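Local coordinates for protein transcription initiation factor TFIID subunit 6 (Drosophila melanogaster, PDB 1TAF) that serves as a subunit of the general transcription factor TFIID, pairing through its histone-fold domain with another protein and helping to mediate promoter responses to activators and repressors, at residues 22-26 and 27-31; 57-61 and 62-66. All coordinates share one frame; numbering follows the deposited sequence.

Contact 1: 22-26 and 27-31; sequences GSLSD and DAAKE. With ZN (zinc ion), chain D; ZN (zinc ion), chain G.
The carbonyl of S25 accepts from the amide of A29 in a straight bond, N to O 3.0 Å with an N-H...O angle of 167°, and this closes the first turn of helix 26-53. S25 is the N-cap residue, yet its hydroxyl does not cap: OG is hydrogen-bonded to the backbone of the chain of another protein. Two residues on, E31 N bonds D27 O in the same i to i+4 pattern.

Among the charged groups, D26 and K30 lie near each other without a salt bridge, OD1 to NZ being 4.3 Å. The D26 carboxylate is instead salt-bridged through OD1 to K13 of helix 9-18. Separately, D26 stands in the first turn of its helix, where its negative charge would probably be stabilised by the positive end of the helix dipole.

Two acids bind zinc. D27 OD2 holds one ion at 2.0 Å, with two waters and an acidic side chain of the other protein. The CG of D27 sits between the backbone N and the carbonyl carbon (chi1 56°), which swings the carboxylate back toward the loop and brings OD1 to 3.2 Å from S25 CB. E31 OE2, on a chain bent at chi2, binds a second zinc ion at 2.0 Å, and D35 one turn on shares that ion.

Apolar contact is slight: L24 CD1 meets A29 CB at 4.0 Å, the small alanine leaving the leucine close to the helix. L24 also packs on M12 and A16 of helix 9-18, while A29 touches K13, so the start of helix 26-53 rests against helix 9-18 and the partner chain.

Contact 2: 57-61 and 62-66; sequences QKLSV and RDIDM
Over one face of the R62 guanidinium lies V61 CG2, 4.3 Å above the plane and over its centre, so the methyl of the preceding residue meets the flat cation broadside. Bends at chi2 and chi3 fold the arginine back over its neighbour, although R62 itself is exposed. The other flat group, the D63 carboxylate, is met at OD2 by the amide of S60, N to O 2.9 Å, from above the carboxylate plane, 37° out of it. Its other oxygen, OD1, forms a salt bridge with R56, so the carboxylate is held at both oxygens.

S60 returns the bond. Its OG accepts from the amide of D63 at 3.3 Å, an arrangement made possible by a chi1 of 68°, which tucks OG between the backbone N and the carbonyl carbon and turns it toward the helix start. A short side chain with an accepting oxygen suits this place, and the D63 carboxylate, three residues on, lies where OD2 can accept from S60 N. The S60 carbonyl accepts from I64 N at 3.2 Å, and more weakly from D63 N; V61 O accepts from D65 N at 2.9 Å.

Beneath this polar frame L59 reaches two residues of the helix. Its CD1 lies against D63 CB at 3.6 Å, and its other branch, CD2, makes an apolar contact with I64 CD1 at 3.9 Å, the leucine and isoleucine side chains crossing at about a right angle. L59 and I64 are both buried, and their branched apolar side chains suit a place against A47 of helix 26-53.

The reciprocal S60 and D63 bonds make a capping box, which here starts helix 61-69, the short last helix of the histone fold.

From the N terminus, the chain passes through helix 9-18 and the loop that contact 1 joins to the start of the long helix 26-53; it then runs the length of that helix and turns through a second loop into contact 2, at the start of helix 61-69. The two contacts are in series, neither nested nor crossed, on opposite sides of the chain's centre, with centres 32 Å apart and nearest atoms about 20 Å apart. Each lies at a loop-to-helix junction of the histone fold: contact 1 ties helix 9-18 to the central helix, contact 2 ties helix 61-69 to it. Both also border the partner chain.

Contact 1: 22-26 and 27-31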
ATOM      1  N   GLY B  22     -17.323  -8.475  -8.717  1.00  9.44           N
ATOM      2  CA  GLY B  22     -17.896  -9.760  -9.067  1.00 10.44           C
ATOM      3  C   GLY B  22     -18.101 -10.682  -7.877  1.00 11.45           C
ATOM      4  O   GLY B  22     -18.041 -10.262  -6.720  1.00 11.99           O
ATOM      5  N   SER B  23     -18.348 -11.953  -8.181  1.00 14.11           N
ATOM      6  CA  SER B  23     -18.604 -12.983  -7.181  1.00 16.25           C
ATOM      7  C   SER B  23     -17.351 -13.455  -6.474  1.00 14.73           C
ATOM      8  O   SER B  23     -16.241 -13.391  -7.027  1.00 14.63           O
ATOM      9  CB  SER B  23     -19.269 -14.202  -7.833  1.00 19.68           C
ATOM     10  OG  SER B  23     -20.492 -13.859  -8.457  1.00 23.67           O
ATOM     11  N   LEU B  24     -17.543 -13.935  -5.249  1.00 12.29           N
ATOM     12  CA  LEU B  24     -16.449 -14.464  -4.453  1.00 12.66           C
ATOM     13  C   LEU B  24     -16.731 -15.929  -4.230  1.00 11.68           C
ATOM     14  O   LEU B  24     -17.884 -16.325  -4.053  1.00 10.54           O
ATOM     15  CB  LEU B  24     -16.388 -13.831  -3.064  1.00 10.99           C
ATOM     16  CG  LEU B  24     -16.361 -12.325  -2.905  1.00 12.84           C
ATOM     17  CD1 LEU B  24     -16.293 -11.976  -1.413  1.00  9.19           C
ATOM     18  CD2 LEU B  24     -15.164 -11.781  -3.664  1.00 13.28           C
ATOM     19  N   SER B  25     -15.669 -16.722  -4.225  1.00 11.70           N
ATOM     20  CA  SER B  25     -15.778 -18.138  -3.939  1.00 11.29           C
ATOM     21  C   SER B  25     -16.155 -18.199  -2.446  1.00 10.38           C
ATOM     22  O   SER B  25     -15.848 -17.267  -1.687  1.00  9.11           O
ATOM     23  CB  SER B  25     -14.428 -18.802  -4.183  1.00 11.38           C
ATOM     24  OG  SER B  25     -13.983 -18.547  -5.507  1.00 15.41           O
ATOM     25  N   ASP B  26     -16.819 -19.267  -2.018  1.00  8.94           N
ATOM     26  CA  ASP B  26     -17.217 -19.369  -0.617  1.00  8.58           C
ATOM     27  C   ASP B  26     -16.026 -19.351   0.322  1.00  7.60           C
ATOM     28  O   ASP B  26     -16.088 -18.731   1.373  1.00  7.03           O
ATOM     29  CB  ASP B  26     -18.069 -20.621  -0.360  1.00  9.78           C
ATOM     30  CG  ASP B  26     -19.407 -20.570  -1.074  1.00 14.20           C
ATOM     31  OD1 ASP B  26     -19.872 -19.460  -1.417  1.00 13.68           O
ATOM     32  OD2 ASP B  26     -19.997 -21.648  -1.301  1.00 16.48           O
ATOM     33  N   ASP B  27     -14.942 -20.026  -0.054  1.00  7.55           N
ATOM     34  CA  ASP B  27     -13.754 -20.051   0.797  1.00  8.95           C
ATOM     35  C   ASP B  27     -13.086 -18.667   0.908  1.00  8.85           C
ATOM     36  O   ASP B  27     -12.545 -18.304   1.961  1.00  8.03           O
ATOM     37  CB  ASP B  27     -12.760 -21.146   0.354  1.00  8.86           C
ATOM     38  CG  ASP B  27     -12.319 -21.034  -1.127  1.00 15.16           C
ATOM     39  OD1 ASP B  27     -12.713 -20.080  -1.855  1.00 16.58           O
ATOM     40  OD2 ASP B  27     -11.552 -21.929  -1.564  1.00 13.18           O
ATOM     41  N   ALA B  28     -13.165 -17.886  -0.170  1.00  7.34           N
ATOM     42  CA  ALA B  28     -12.599 -16.537  -0.193  1.00  7.66           C
ATOM     43  C   ALA B  28     -13.411 -15.613   0.731  1.00  6.16           C
ATOM     44  O   ALA B  28     -12.841 -14.881   1.533  1.00  7.26           O
ATOM     45  CB  ALA B  28     -12.580 -15.991  -1.624  1.00  4.82           C
ATOM     46  N   ALA B  29     -14.737 -15.676   0.643  1.00  5.66           N
ATOM     47  CA  ALA B  29     -15.604 -14.859   1.499  1.00  4.55           C
ATOM     48  C   ALA B  29     -15.430 -15.225   2.971  1.00  6.05           C
ATOM     49  O   ALA B  29     -15.414 -14.336   3.820  1.00  5.58           O
ATOM     50  CB  ALA B  29     -17.075 -15.009   1.091  1.00  4.55           C
ATOM     51  N   LYS B  30     -15.325 -16.526   3.273  1.00  7.64           N
ATOM     52  CA  LYS B  30     -15.139 -16.997   4.655  1.00  8.69           C
ATOM     53  C   LYS B  30     -13.803 -16.512   5.213  1.00  9.27           C
ATOM     54  O   LYS B  30     -13.703 -16.113   6.380  1.00 10.82           O
ATOM     55  CB  LYS B  30     -15.149 -18.529   4.736  1.00 11.83           C
ATOM     56  CG  LYS B  30     -16.364 -19.227   4.132  1.00 21.41           C
ATOM     57  CD  LYS B  30     -17.658 -18.899   4.845  1.00 25.85           C
ATOM     58  CE  LYS B  30     -18.881 -19.395   4.052  1.00 29.89           C
ATOM     59  NZ  LYS B  30     -19.010 -18.750   2.696  1.00 32.10           N
ATOM     60  N   GLU B  31     -12.765 -16.571   4.392  1.00  8.49           N
ATOM     61  CA  GLU B  31     -11.450 -16.134   4.831  1.00  7.60           C
ATOM     62  C   GLU B  31     -11.472 -14.650   5.167  1.00  8.17           C
ATOM     63  O   GLU B  31     -10.978 -14.241   6.211  1.00  8.71           O
ATOM     64  CB  GLU B  31     -10.410 -16.410   3.750  1.00  6.54           C
ATOM     65  CG  GLU B  31      -8.988 -15.962   4.119  1.00 10.90           C
ATOM     66  CD  GLU B  31      -8.383 -16.765   5.262  1.00 12.72           C
ATOM     67  OE1 GLU B  31      -8.908 -17.852   5.596  1.00 16.31           O
ATOM     68  OE2 GLU B  31      -7.370 -16.309   5.831  1.00 15.31           O
TER
HETATM   69 ZN    ZN D2003     -11.411 -21.823  -3.579  1.00 20.09          ZN
HETATM   70 ZN    ZN G2001      -6.487 -14.536   5.758  1.00 18.18          ZN
HETATM   71  O   HOH W   1     -13.310 -22.625  -4.579  1.00  2.00           O
HETATM   72  O   HOH W   2      -9.727 -23.001  -3.746  1.00 17.47           O
HETATM   73  O   HOH W   3      -5.594 -14.230   3.871  1.00  3.92           O

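Contact 2: 57-61 and 62-66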
ATOM      1  N   GLN B  57     -13.541   5.257  30.872  1.00 21.18           N
ATOM      2  CA  GLN B  57     -14.250   3.977  30.832  1.00 21.89           C
ATOM      3  C   GLN B  57     -15.213   3.854  29.665  1.00 18.55           C
ATOM      4  O   GLN B  57     -15.863   2.815  29.491  1.00 16.22           O
ATOM      5  CB  GLN B  57     -14.993   3.673  32.148  1.00 28.26           C
ATOM      6  CG  GLN B  57     -15.289   4.854  33.066  1.00 33.16           C
ATOM      7  CD  GLN B  57     -14.103   5.213  33.940  1.00 34.82           C
ATOM      8  OE1 GLN B  57     -13.882   6.382  34.257  1.00 38.86           O
ATOM      9  NE2 GLN B  57     -13.328   4.209  34.331  1.00 36.90           N
ATOM     10  N   LYS B  58     -15.324   4.921  28.883  1.00 15.27           N
ATOM     11  CA  LYS B  58     -16.201   4.912  27.724  1.00 12.96           C
ATOM     12  C   LYS B  58     -15.356   5.117  26.467  1.00 13.00           C
ATOM     13  O   LYS B  58     -14.638   6.116  26.334  1.00 13.09           O
ATOM     14  CB  LYS B  58     -17.264   5.997  27.845  1.00 11.39           C
ATOM     15  CG  LYS B  58     -18.256   5.964  26.709  1.00 12.50           C
ATOM     16  CD  LYS B  58     -19.372   6.939  26.932  1.00 11.63           C
ATOM     17  CE  LYS B  58     -20.526   6.585  26.063  1.00 13.83           C
ATOM     18  NZ  LYS B  58     -21.748   7.246  26.571  1.00 20.51           N
ATOM     19  N   LEU B  59     -15.414   4.144  25.567  1.00 10.95           N
ATOM     20  CA  LEU B  59     -14.649   4.202  24.333  1.00  8.86           C
ATOM     21  C   LEU B  59     -15.135   5.333  23.438  1.00  8.01           C
ATOM     22  O   LEU B  59     -16.326   5.468  23.187  1.00  7.35           O
ATOM     23  CB  LEU B  59     -14.762   2.876  23.597  1.00  7.97           C
ATOM     24  CG  LEU B  59     -13.769   2.668  22.459  1.00  7.07           C
ATOM     25  CD1 LEU B  59     -12.384   2.469  23.036  1.00  9.74           C
ATOM     26  CD2 LEU B  59     -14.181   1.430  21.690  1.00  9.48           C
ATOM     27  N   SER B  60     -14.202   6.118  22.914  1.00  8.89           N
ATOM     28  CA  SER B  60     -14.575   7.232  22.048  1.00  9.97           C
ATOM     29  C   SER B  60     -14.093   7.035  20.621  1.00 10.93           C
ATOM     30  O   SER B  60     -13.192   6.235  20.356  1.00 10.15           O
ATOM     31  CB  SER B  60     -14.001   8.546  22.591  1.00 10.77           C
ATOM     32  OG  SER B  60     -12.592   8.540  22.489  1.00 12.92           O
ATOM     33  N   VAL B  61     -14.683   7.792  19.703  1.00 11.69           N
ATOM     34  CA  VAL B  61     -14.294   7.728  18.305  1.00 14.87           C
ATOM     35  C   VAL B  61     -12.815   8.085  18.181  1.00 15.24           C
ATOM     36  O   VAL B  61     -12.130   7.579  17.306  1.00 14.87           O
ATOM     37  CB  VAL B  61     -15.151   8.673  17.432  1.00 16.77           C
ATOM     38  CG1 VAL B  61     -16.621   8.242  17.502  1.00 17.39           C
ATOM     39  CG2 VAL B  61     -14.989  10.120  17.894  1.00 19.45           C
ATOM     40  N   ARG B  62     -12.334   8.921  19.104  1.00 15.18           N
ATOM     41  CA  ARG B  62     -10.935   9.351  19.151  1.00 16.26           C
ATOM     42  C   ARG B  62     -10.019   8.160  19.473  1.00 13.44           C
ATOM     43  O   ARG B  62      -8.898   8.069  18.966  1.00 13.18           O
ATOM     44  CB  ARG B  62     -10.776  10.430  20.221  1.00 22.90           C
ATOM     45  CG  ARG B  62      -9.905  11.602  19.819  1.00 33.86           C
ATOM     46  CD  ARG B  62     -10.515  12.411  18.674  1.00 40.83           C
ATOM     47  NE  ARG B  62     -11.788  13.040  19.040  1.00 44.79           N
ATOM     48  CZ  ARG B  62     -12.565  13.710  18.189  1.00 44.37           C
ATOM     49  NH1 ARG B  62     -12.198  13.845  16.921  1.00 44.74           N
ATOM     50  NH2 ARG B  62     -13.721  14.227  18.599  1.00 41.90           N
ATOM     51  N   ASP B  63     -10.486   7.275  20.351  1.00 12.06           N
ATOM     52  CA  ASP B  63      -9.733   6.071  20.715  1.00 11.01           C
ATOM     53  C   ASP B  63      -9.636   5.160  19.476  1.00 10.62           C
ATOM     54  O   ASP B  63      -8.595   4.544  19.220  1.00 10.44           O
ATOM     55  CB  ASP B  63     -10.446   5.311  21.836  1.00  8.08           C
ATOM     56  CG  ASP B  63     -10.511   6.094  23.125  1.00  9.77           C
ATOM     57  OD1 ASP B  63      -9.549   6.811  23.423  1.00 11.91           O
ATOM     58  OD2 ASP B  63     -11.508   5.972  23.862  1.00 11.13           O
ATOM     59  N   ILE B  64     -10.729   5.093  18.713  1.00 11.21           N
ATOM     60  CA  ILE B  64     -10.780   4.281  17.496  1.00 12.23           C
ATOM     61  C   ILE B  64      -9.848   4.841  16.415  1.00 14.42           C
ATOM     62  O   ILE B  64      -9.173   4.081  15.716  1.00 14.00           O
ATOM     63  CB  ILE B  64     -12.218   4.166  16.964  1.00 11.11           C
ATOM     64  CG1 ILE B  64     -13.092   3.415  17.981  1.00  9.88           C
ATOM     65  CG2 ILE B  64     -12.228   3.470  15.594  1.00 10.86           C
ATOM     66  CD1 ILE B  64     -12.771   1.934  18.120  1.00  7.52           C
ATOM     67  N   ASP B  65      -9.791   6.167  16.298  1.00 16.84           N
ATOM     68  CA  ASP B  65      -8.909   6.817  15.325  1.00 18.90           C
ATOM     69  C   ASP B  65      -7.450   6.509  15.680  1.00 18.02           C
ATOM     70  O   ASP B  65      -6.651   6.174  14.804  1.00 17.91           O
ATOM     71  CB  ASP B  65      -9.113   8.331  15.334  1.00 20.89           C
ATOM     72  CG  ASP B  65     -10.373   8.759  14.623  1.00 24.89           C
ATOM     73  OD1 ASP B  65     -10.772   8.100  13.642  1.00 29.52           O
ATOM     74  OD2 ASP B  65     -10.957   9.776  15.037  1.00 31.07           O
ATOM     75  N   MET B  66      -7.111   6.638  16.960  1.00 14.92           N
ATOM     76  CA  MET B  66      -5.763   6.357  17.439  1.00 17.04           C
ATOM     77  C   MET B  66      -5.390   4.916  17.120  1.00 17.49           C
ATOM     78  O   MET B  66      -4.278   4.632  16.688  1.00 17.93           O
ATOM     79  CB  MET B  66      -5.674   6.563  18.955  1.00 19.76           C
ATOM     80  CG  MET B  66      -5.575   8.010  19.417  1.00 30.20           C
ATOM     81  SD  MET B  66      -3.937   8.739  19.090  1.00 43.01           S
ATOM     82  CE  MET B  66      -2.939   7.934  20.382  1.00 37.04           C
TER